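Local coordinates for protein alpha-glucosidase (PDB 5XFM) that hydrolyses beta-L-arabinopyranosides and alpha-galactosides, as a bifunctional calcium-containing member of glycoside hydrolase family 97, at residues I318-A323 with N534-V539. The protein carries 1 engineered substitution. Sequence-based numbering, arbitrary orientation.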
loop_
_atom_site.group_PDB
_atom_site.type_symbol
_atom_site.label_atom_id
_atom_site.label_comp_id
_atom_site.label_asym_id
_atom_site.label_seq_id
_atom_site.Cartn_x
_atom_site.Cartn_y
_atom_site.Cartn_z
ATOM N N ILE A 318 -0.522 27.343 6.848
ATOM C CA ILE A 318 -0.803 27.816 5.500
ATOM C C ILE A 318 0.345 28.700 5.009
ATOM O O ILE A 318 0.825 28.560 3.877
ATOM C CB ILE A 318 -2.140 28.586 5.459
ATOM C CG1 ILE A 318 -3.312 27.603 5.537
ATOM C CG2 ILE A 318 -2.243 29.432 4.208
ATOM C CD1 ILE A 318 -4.646 28.258 5.795
ATOM N N ASP A 319 0.790 29.602 5.881
ATOM C CA ASP A 319 1.939 30.460 5.608
ATOM C C ASP A 319 3.194 29.637 5.363
ATOM O O ASP A 319 3.988 29.947 4.478
ATOM C CB ASP A 319 2.185 31.430 6.772
ATOM C CG ASP A 319 1.187 32.573 6.811
ATOM O OD1 ASP A 319 0.497 32.812 5.797
ATOM O OD2 ASP A 319 1.093 33.235 7.866
ATOM N N PHE A 320 3.369 28.597 6.173
ATOM C CA PHE A 320 4.520 27.708 6.065
ATOM C C PHE A 320 4.485 26.975 4.726
ATOM O O PHE A 320 5.506 26.832 4.062
ATOM C CB PHE A 320 4.548 26.719 7.241
ATOM C CG PHE A 320 5.728 25.788 7.229
ATOM C CD1 PHE A 320 7.007 26.268 7.012
ATOM C CD2 PHE A 320 5.559 24.432 7.445
ATOM C CE1 PHE A 320 8.098 25.411 7.004
ATOM C CE2 PHE A 320 6.649 23.569 7.431
ATOM C CZ PHE A 320 7.917 24.063 7.209
ATOM N N ALA A 321 3.305 26.513 4.327
ATOM C CA ALA A 321 3.146 25.890 3.014
ATOM C C ALA A 321 3.536 26.871 1.917
ATOM O O ALA A 321 4.257 26.522 0.992
ATOM C CB ALA A 321 1.719 25.405 2.813
ATOM N N SER A 322 3.067 28.108 2.037
ATOM C CA SER A 322 3.407 29.139 1.061
ATOM C C SER A 322 4.918 29.360 0.972
ATOM O O SER A 322 5.477 29.458 -0.121
ATOM C CB SER A 322 2.708 30.451 1.409
ATOM O OG SER A 322 2.840 31.379 0.353
ATOM N N ALA A 323 5.570 29.432 2.127
ATOM C CA ALA A 323 7.014 29.633 2.198
ATOM C C ALA A 323 7.777 28.442 1.623
ATOM O O ALA A 323 8.849 28.594 1.039
ATOM C CB ALA A 323 7.441 29.886 3.641
ATOM N N ASN A 534 9.018 25.937 12.625
ATOM C CA ASN A 534 10.285 26.091 13.334
ATOM C C ASN A 534 11.466 25.432 12.619
ATOM O O ASN A 534 12.620 25.777 12.880
ATOM C CB ASN A 534 10.160 25.539 14.753
ATOM C CG ASN A 534 9.700 24.100 14.778
ATOM O OD1 ASN A 534 8.518 23.816 14.597
ATOM N ND2 ASN A 534 10.627 23.186 15.020
ATOM N N ASN A 535 11.182 24.488 11.719
ATOM C CA ASN A 535 12.239 23.818 10.971
ATOM C C ASN A 535 12.978 24.779 10.046
ATOM O O ASN A 535 14.121 24.530 9.661
ATOM C CB ASN A 535 11.689 22.645 10.164
ATOM C CG ASN A 535 11.162 21.530 11.044
ATOM O OD1 ASN A 535 10.388 20.686 10.593
ATOM N ND2 ASN A 535 11.557 21.538 12.320
ATOM N N LEU A 536 12.338 25.881 9.675
ATOM C CA LEU A 536 13.045 26.832 8.826
ATOM C C LEU A 536 14.118 27.563 9.632
ATOM O O LEU A 536 14.998 28.198 9.054
ATOM C CB LEU A 536 12.082 27.832 8.189
ATOM C CG LEU A 536 11.375 27.334 6.929
ATOM C CD1 LEU A 536 10.475 28.420 6.357
ATOM C CD2 LEU A 536 12.385 26.855 5.892
ATOM N N LYS A 537 14.065 27.434 10.960
ATOM C CA LYS A 537 15.087 28.029 11.824
ATOM C C LYS A 537 16.043 27.016 12.477
ATOM O O LYS A 537 17.227 27.311 12.645
ATOM C CB LYS A 537 14.418 28.860 12.923
ATOM C CG LYS A 537 13.615 30.057 12.418
ATOM C CD LYS A 537 14.507 31.133 11.816
ATOM C CE LYS A 537 13.700 32.352 11.389
ATOM N NZ LYS A 537 12.827 32.051 10.215
ATOM N N ASP A 538 15.548 25.835 12.846
ATOM C CA ASP A 538 16.369 24.888 13.614
ATOM C C ASP A 538 16.819 23.658 12.824
ATOM O O ASP A 538 17.342 22.697 13.395
ATOM C CB ASP A 538 15.630 24.443 14.886
ATOM C CG ASP A 538 14.266 23.830 14.606
ATOM O OD1 ASP A 538 14.076 23.219 13.531
ATOM O OD2 ASP A 538 13.379 23.953 15.481
ATOM N N VAL A 539 16.626 23.696 11.511
ATOM C CA VAL A 539 17.088 22.625 10.639
ATOM C C VAL A 539 18.082 23.193 9.630
ATOM O O VAL A 539 17.826 24.246 9.042
ATOM C CB VAL A 539 15.911 21.952 9.903
ATOM C CG1 VAL A 539 16.409 20.913 8.898
ATOM C CG2 VAL A 539 14.954 21.320 10.903
#
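Leu536 meets the rim of the Phe320 ring: its branching carbon CG lies near the ring plane, 3.8 Å from Phe320 CE1, so the leucine touches the edge of the aromatic ring and not a face. Phe320 reaches across because its CG stands anti to the backbone N (chi1 -178°), throwing the ring outward from helix 311-324. The forked leucine suits this edge, since Leu536 CD1 adds a second approach, 3.9 Å from Phe320 CE1. The small methyl of Ala323, about one turn on, offers a further apolar surface, its CB a looser 4.3 Å from Leu536 CD1. Helix 311-324 comes after strand 295-299 and the short helix 300-304 in the TIM-barrel-like catalytic domain. A large apolar ring suits buried Phe320, which spans from Thr298 of that strand to Leu536; Leu536 also leans on Met544 and Lys548 of helix 541-549. The short helix 535-538 follows strand 526-528, which lies beside and parallel to 295-299 in the barrel sheet. Asp538 braces this helix, its two acceptor oxygens matching two amide donors through their syn lone pairs: Asn534 ND2 gives Asp538 OD2 an almost straight bond of 2.9 Å, and Asn535 ND2 a longer one of 3.3 Å to Asp538 OD1.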